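PDB 4P98: extracellular solute-binding protein from Conexibacter woesei, which probably serves as the extracellular receptor of an ABC transporter, a BMP-family lipoprotein that captures a solute for uptake across the cell membrane. Local coordinates for residues 192-197 against 215-220; 249-254 against 269-274; 274-279 against 300-305. One frame throughout, in Å; residues are numbered along the deposited sequence.

Interaction 1: residues 192-197 against 215-220; sequences EAARGL and GQAAVA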
# COMPACT_ATOMS: atom_id res chain seq x y z
N GLU A 192 18.72 13.18 3.81
CA GLU A 192 19.24 14.01 4.89
C GLU A 192 18.58 13.70 6.24
O GLU A 192 19.25 13.60 7.27
CB GLU A 192 19.06 15.50 4.54
CG GLU A 192 19.92 15.95 3.37
CD GLU A 192 19.47 17.25 2.72
OE1 GLU A 192 18.46 17.87 3.15
OE2 GLU A 192 20.15 17.68 1.76
N ALA A 193 17.25 13.55 6.22
CA ALA A 193 16.50 13.24 7.43
C ALA A 193 16.91 11.87 7.97
O ALA A 193 17.15 11.73 9.15
CB ALA A 193 14.99 13.28 7.17
N ALA A 194 17.03 10.88 7.09
CA ALA A 194 17.44 9.53 7.50
C ALA A 194 18.86 9.50 8.10
O ALA A 194 19.11 8.83 9.11
CB ALA A 194 17.31 8.57 6.35
N ARG A 195 19.78 10.22 7.46
CA ARG A 195 21.16 10.36 7.98
C ARG A 195 21.16 10.98 9.39
O ARG A 195 21.91 10.55 10.27
CB ARG A 195 22.02 11.18 7.01
CG ARG A 195 23.50 11.26 7.33
CD ARG A 195 24.29 11.90 6.18
NE ARG A 195 23.87 13.26 5.84
CZ ARG A 195 23.28 13.67 4.70
NH1 ARG A 195 22.97 14.95 4.57
NH2 ARG A 195 22.98 12.83 3.70
N GLY A 196 20.31 11.97 9.62
CA GLY A 196 20.20 12.60 10.93
C GLY A 196 19.78 11.61 12.02
O GLY A 196 20.35 11.59 13.11
N LEU A 197 18.80 10.77 11.71
CA LEU A 197 18.34 9.73 12.64
C LEU A 197 19.43 8.67 12.86
O LEU A 197 19.64 8.20 13.97
CB LEU A 197 17.06 9.08 12.14
CG LEU A 197 15.87 10.03 12.03
CD1 LEU A 197 14.70 9.36 11.34
CD2 LEU A 197 15.45 10.52 13.40
N GLY A 215 17.00 4.91 1.91
CA GLY A 215 17.71 3.70 1.54
C GLY A 215 19.19 3.95 1.28
O GLY A 215 20.04 3.15 1.69
N GLN A 216 19.49 5.06 0.61
CA GLN A 216 20.88 5.48 0.41
C GLN A 216 21.59 5.71 1.74
O GLN A 216 22.73 5.27 1.93
CB GLN A 216 20.94 6.78 -0.41
CG GLN A 216 20.55 6.58 -1.85
CD GLN A 216 21.65 5.93 -2.66
OE1 GLN A 216 22.85 6.10 -2.38
NE2 GLN A 216 21.27 5.18 -3.69
N ALA A 217 20.92 6.42 2.64
CA ALA A 217 21.51 6.71 3.95
C ALA A 217 21.77 5.42 4.73
O ALA A 217 22.79 5.29 5.42
CB ALA A 217 20.59 7.63 4.74
N ALA A 218 20.82 4.50 4.63
CA ALA A 218 20.94 3.20 5.28
C ALA A 218 22.14 2.40 4.76
O ALA A 218 22.88 1.81 5.54
CB ALA A 218 19.65 2.40 5.06
N VAL A 219 22.32 2.38 3.45
CA VAL A 219 23.46 1.69 2.85
C VAL A 219 24.78 2.29 3.37
O VAL A 219 25.71 1.56 3.71
CB VAL A 219 23.41 1.72 1.30
CG1 VAL A 219 24.73 1.26 0.69
CG2 VAL A 219 22.26 0.86 0.79
N ALA A 220 24.85 3.62 3.45
CA ALA A 220 26.06 4.29 3.93
C ALA A 220 26.40 3.90 5.37
O ALA A 220 27.57 3.78 5.75
CB ALA A 220 25.91 5.81 3.80
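A194 and A217 meet methyl to methyl where two neighbouring helices of an α/β lobe, of the kind found in type I solute-binding proteins, press together. Helix 187-199 links strand 175-180 to strand 205-207, and helix 212-221 carries the chain on to strand 225-226, so both are helical links between parallel strands of one sheet. The tight part is small: the backbones come close, and the methyls meet at van der Waals distance. R195 and A217 have their CA atoms just 5.4 Å apart, a spacing that suits the small alanine at 217. The methyl of A217 is wedged against the backbone of the other helix, and the A194 methyl, buried like it, borders it on one side.

Toward the sheet, helix 187-199 turns A193 and L197 onto V148 and T179, and A194 also rests on V148. Across the way, V219 leans on I236 of helix 234-237. The outer side is looser. R195 is exposed and gives the contact little beyond its CB, 4.4 Å from the CB of A217. The course of its chain beyond CB is doubtful, since it rests on one of two deposited conformers. At the tight spot, A217 CB lies 3.8 Å from A194 CB and equally 3.8 Å from the backbone N of R195.

Interaction 2: residues 249-254 against 269-274; sequences LPTYQS and DVLALG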
# COMPACT_ATOMS: atom_id res chain seq x y z
N LEU A 249 -4.83 -8.76 -5.68
CA LEU A 249 -5.16 -9.90 -6.54
C LEU A 249 -6.47 -10.59 -6.12
O LEU A 249 -7.31 -10.81 -6.97
CB LEU A 249 -3.99 -10.89 -6.69
CG LEU A 249 -4.30 -12.07 -7.60
CD1 LEU A 249 -4.62 -11.65 -9.03
CD2 LEU A 249 -3.17 -13.08 -7.57
N PRO A 250 -6.66 -10.90 -4.82
CA PRO A 250 -7.96 -11.53 -4.46
C PRO A 250 -9.18 -10.69 -4.85
O PRO A 250 -10.19 -11.23 -5.34
CB PRO A 250 -7.86 -11.68 -2.94
CG PRO A 250 -6.39 -11.84 -2.68
CD PRO A 250 -5.71 -10.93 -3.69
N THR A 251 -9.08 -9.38 -4.67
CA THR A 251 -10.15 -8.47 -5.07
C THR A 251 -10.40 -8.55 -6.58
O THR A 251 -11.54 -8.69 -7.02
CB THR A 251 -9.86 -7.03 -4.63
OG1 THR A 251 -9.77 -6.97 -3.20
CG2 THR A 251 -10.94 -6.07 -5.11
N TYR A 252 -9.34 -8.46 -7.37
CA TYR A 252 -9.45 -8.55 -8.82
C TYR A 252 -10.00 -9.90 -9.30
O TYR A 252 -10.79 -9.96 -10.25
CB TYR A 252 -8.10 -8.30 -9.49
CG TYR A 252 -7.59 -6.85 -9.46
CD1 TYR A 252 -8.31 -5.82 -8.86
CD2 TYR A 252 -6.37 -6.53 -10.03
CE1 TYR A 252 -7.82 -4.52 -8.83
CE2 TYR A 252 -5.87 -5.24 -10.02
CZ TYR A 252 -6.60 -4.23 -9.42
OH TYR A 252 -6.10 -2.94 -9.40
N GLN A 253 -9.54 -10.98 -8.66
CA GLN A 253 -10.06 -12.32 -8.98
C GLN A 253 -11.55 -12.40 -8.72
O GLN A 253 -12.32 -12.94 -9.52
CB GLN A 253 -9.30 -13.38 -8.19
CG GLN A 253 -7.89 -13.57 -8.72
CD GLN A 253 -7.04 -14.44 -7.82
OE1 GLN A 253 -7.18 -14.42 -6.60
NE2 GLN A 253 -6.13 -15.19 -8.42
N SER A 254 -11.97 -11.81 -7.61
CA SER A 254 -13.39 -11.76 -7.25
C SER A 254 -14.20 -10.99 -8.30
O SER A 254 -15.31 -11.39 -8.67
CB SER A 254 -13.58 -11.15 -5.86
OG SER A 254 -14.97 -11.10 -5.52
N ASP A 269 -15.20 -3.81 -0.38
CA ASP A 269 -14.13 -4.59 0.23
C ASP A 269 -13.18 -3.74 1.06
O ASP A 269 -12.74 -2.65 0.64
CB ASP A 269 -13.38 -5.34 -0.88
CG ASP A 269 -14.27 -6.28 -1.66
OD1 ASP A 269 -14.98 -7.08 -1.01
OD2 ASP A 269 -14.27 -6.24 -2.93
N VAL A 270 -12.86 -4.22 2.26
CA VAL A 270 -11.83 -3.62 3.07
C VAL A 270 -10.57 -4.48 2.93
O VAL A 270 -10.60 -5.69 3.18
CB VAL A 270 -12.25 -3.51 4.54
CG1 VAL A 270 -11.18 -2.82 5.36
CG2 VAL A 270 -13.56 -2.73 4.66
N LEU A 271 -9.47 -3.87 2.52
CA LEU A 271 -8.20 -4.58 2.47
C LEU A 271 -7.47 -4.28 3.76
O LEU A 271 -7.17 -3.13 4.05
CB LEU A 271 -7.37 -4.16 1.25
CG LEU A 271 -7.65 -4.92 -0.05
CD1 LEU A 271 -9.05 -4.64 -0.57
CD2 LEU A 271 -6.60 -4.54 -1.09
N ALA A 272 -7.22 -5.31 4.56
CA ALA A 272 -6.69 -5.12 5.92
C ALA A 272 -5.74 -6.24 6.34
O ALA A 272 -5.60 -7.24 5.64
CB ALA A 272 -7.85 -5.02 6.91
N LEU A 273 -5.08 -6.06 7.49
CA LEU A 273 -4.15 -7.07 7.98
C LEU A 273 -4.87 -8.36 8.29
O LEU A 273 -4.40 -9.44 7.92
CB LEU A 273 -3.44 -6.58 9.24
CG LEU A 273 -2.44 -5.43 9.03
CD1 LEU A 273 -2.13 -4.77 10.36
CD2 LEU A 273 -1.19 -5.96 8.37
N GLY A 274 -6.04 -8.24 8.91
CA GLY A 274 -6.85 -9.38 9.29
C GLY A 274 -7.26 -10.31 8.17
O GLY A 274 -7.35 -11.50 8.36
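T251 overlaps two side chains of strand 268-271 at once, using a different branch for each. Its hydroxyl oxygen OG1 lies 3.6 Å from CD1 of L271, a van der Waals touch between a polar atom and a methyl. Its methyl CG2 faces the acid of the strand, with OD2 of D269 4.0 Å away. The chi1 of -62° explains this split: it sets OG1 beside the backbone N of T251 and swings CG2 anti to that N, so that the two branches reach toward different strand residues. T251 and D269 extend toward each other from opposite directions, while the L271 side chain comes in at a slant to the threonine. No polar bond joins the two segments, and the nearest CA atoms, those of T251 and D269, are 7.7 Å apart, so side chains alone bridge the gap.

D269 and L271 both point to the helix and V270 points away, as expected of an extended strand. Both inward residues also touch W121 on the adjacent strand, and L271 reaches L246 and L248 just ahead of the helix. Backbone bonds from D269 to G120 and T122, and from L271 to T122, hold the strand in the sheet. From an adjacent face of helix 249-261, about a quarter turn round from T251, Y252 packs against A38, A41 and L45 of helix 34-45. The result is a helix laid against the outermost strand of a six-stranded parallel sheet, the layered α/β architecture of a lobe in type I periplasmic-binding-protein folds.

Interaction 3: residues 274-279 against 300-305; sequences GNRGIV and ALSERL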
# COMPACT_ATOMS: atom_id res chain seq x y z
N GLY A 274 -6.04 -8.24 8.91
CA GLY A 274 -6.85 -9.38 9.29
C GLY A 274 -7.26 -10.31 8.17
O GLY A 274 -7.35 -11.50 8.36
N ASN A 275 -7.53 -9.76 6.98
CA ASN A 275 -7.94 -10.56 5.82
C ASN A 275 -6.87 -10.73 4.72
O ASN A 275 -7.17 -11.18 3.62
CB ASN A 275 -9.23 -9.99 5.21
CG ASN A 275 -9.10 -8.52 4.81
OD1 ASN A 275 -8.05 -8.07 4.41
ND2 ASN A 275 -10.19 -7.77 4.94
N ARG A 276 -5.62 -10.37 5.03
CA ARG A 276 -4.48 -10.48 4.08
C ARG A 276 -4.64 -9.58 2.83
O ARG A 276 -4.03 -9.83 1.78
CB ARG A 276 -4.19 -11.95 3.74
CG ARG A 276 -3.88 -12.78 5.00
CD ARG A 276 -3.35 -14.18 4.71
NE ARG A 276 -2.42 -14.19 3.58
CZ ARG A 276 -1.10 -13.98 3.66
NH1 ARG A 276 -0.49 -13.74 4.82
NH2 ARG A 276 -0.38 -13.99 2.54
N GLY A 277 -5.42 -8.51 2.97
CA GLY A 277 -5.48 -7.45 1.97
C GLY A 277 -4.22 -6.59 2.07
O GLY A 277 -3.81 -5.99 1.08
N ILE A 278 -3.67 -6.51 3.28
CA ILE A 278 -2.36 -5.93 3.54
C ILE A 278 -1.42 -7.06 3.95
O ILE A 278 -1.71 -7.80 4.90
CB ILE A 278 -2.40 -4.88 4.67
CG1 ILE A 278 -3.26 -3.68 4.25
CG2 ILE A 278 -0.99 -4.43 5.04
CD1 ILE A 278 -3.54 -2.69 5.36
N VAL A 279 -0.30 -7.18 3.25
CA VAL A 279 0.69 -8.24 3.50
C VAL A 279 2.10 -7.69 3.37
O VAL A 279 2.29 -6.55 2.97
CB VAL A 279 0.54 -9.40 2.49
CG1 VAL A 279 -0.82 -10.08 2.64
CG2 VAL A 279 0.72 -8.91 1.05
N ALA A 300 0.54 -14.69 12.64
CA ALA A 300 -0.20 -14.81 13.91
C ALA A 300 -0.86 -13.49 14.28
O ALA A 300 -2.00 -13.47 14.75
CB ALA A 300 0.71 -15.29 15.03
N LEU A 301 -0.16 -12.38 14.04
CA LEU A 301 -0.75 -11.05 14.25
C LEU A 301 -2.02 -10.88 13.42
O LEU A 301 -3.03 -10.37 13.92
CB LEU A 301 0.26 -9.93 13.91
CG LEU A 301 -0.30 -8.51 13.73
CD1 LEU A 301 -0.79 -7.96 15.06
CD2 LEU A 301 0.73 -7.59 13.11
N SER A 302 -1.96 -11.27 12.15
CA SER A 302 -3.10 -11.18 11.26
C SER A 302 -4.29 -11.98 11.81
O SER A 302 -5.44 -11.53 11.76
CB SER A 302 -2.71 -11.68 9.88
OG SER A 302 -3.82 -11.69 9.00
N GLU A 303 -3.99 -13.16 12.34
CA GLU A 303 -5.02 -14.06 12.91
C GLU A 303 -5.68 -13.43 14.14
O GLU A 303 -6.90 -13.47 14.29
CB GLU A 303 -4.38 -15.42 13.23
CG GLU A 303 -3.93 -16.18 11.99
CD GLU A 303 -2.87 -17.26 12.26
OE1 GLU A 303 -2.59 -17.57 13.43
OE2 GLU A 303 -2.32 -17.80 11.27
N ARG A 304 -4.88 -12.82 15.00
CA ARG A 304 -5.42 -12.09 16.16
C ARG A 304 -6.33 -10.94 15.74
O ARG A 304 -7.34 -10.67 16.40
CB ARG A 304 -4.30 -11.58 17.07
CG ARG A 304 -3.50 -12.69 17.72
CD ARG A 304 -2.73 -12.21 18.95
NE ARG A 304 -1.76 -11.15 18.65
CZ ARG A 304 -0.57 -11.33 18.07
NH1 ARG A 304 -0.17 -12.54 17.68
NH2 ARG A 304 0.22 -10.28 17.86
N LEU A 305 -5.98 -10.25 14.66
CA LEU A 305 -6.83 -9.18 14.14
C LEU A 305 -8.10 -9.76 13.52
O LEU A 305 -9.20 -9.21 13.70
CB LEU A 305 -6.07 -8.33 13.12
CG LEU A 305 -4.99 -7.47 13.79
CD1 LEU A 305 -3.96 -6.97 12.79
CD2 LEU A 305 -5.61 -6.31 14.53
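R276 lies alongside S302 through its aliphatic part, CG 4.1 Å from OG, and its guanidinium is carried past to put one face toward V279, whose CG1 stands 3.9 Å above the plane and toward its rim. The place of S302 OG rests on one of two modelled conformers, so its contacts are doubtful. The bend of the arginine chain at chi3 (40°) brings the charged group round toward V279, and NH1 makes a long, weak ion pair with D299. On the helix, the guanidinium of R304 folds back over its own backbone, with the CA of L301 below one face.

Three hydrogen bonds fix how the amide of N275 is turned. OD1 accepts from the backbone N of G277 at 3.0 Å, with the donor in the carbonyl plane, which makes an Asx turn; OD1 also takes the backbone N of A272, and ND2 gives to the carbonyl of V270. The last two tie the loop back to A272 and V270.

G274 forms the close approach to the helix. Its CA sends a C-H toward the carbonyl O of S302, at 3.6 Å and nearly straight (162° at the hydrogen), and CB of L305 packs against the same CA from 4.0 Å. The hydroxyl of S302 sits near the carbonyl of G274; in that conformer OG bonds to L273 O, one residue earlier.

The loop therefore lies against one side of helix 294-307 just after strand 268-271. I278 and L301, one from each segment, both turn to helix 125-137, I278 meeting Q127 and L128 while L301 meets Y130 and F134; L305 rests on L273, and the backbone of G277 bonds to D247 ahead of helix 249-261.

In the fold
From the N terminus, interaction 1 comes first, closing a short strand-containing loop within the five-stranded lobe by joining successive helices. Interactions 2 and 3 follow in series; none nests or crosses. Interaction 2 closes the path from helix 249-261 to the edge strand of the six-stranded sheet. Interaction 3 starts at G274, the residue it shares with interaction 2, and closes a longer loop onto helix 294-307, which packs on helix 125-137. The centres of interactions 2 and 3 are about 12 Å apart, whereas interaction 1 lies about 34 Å from interaction 2, centre to centre, on the opposite side of the chain's centre. Together 2 and 3 join helix 249-261, the edge strand and helix 294-307 in one continuous run of chain.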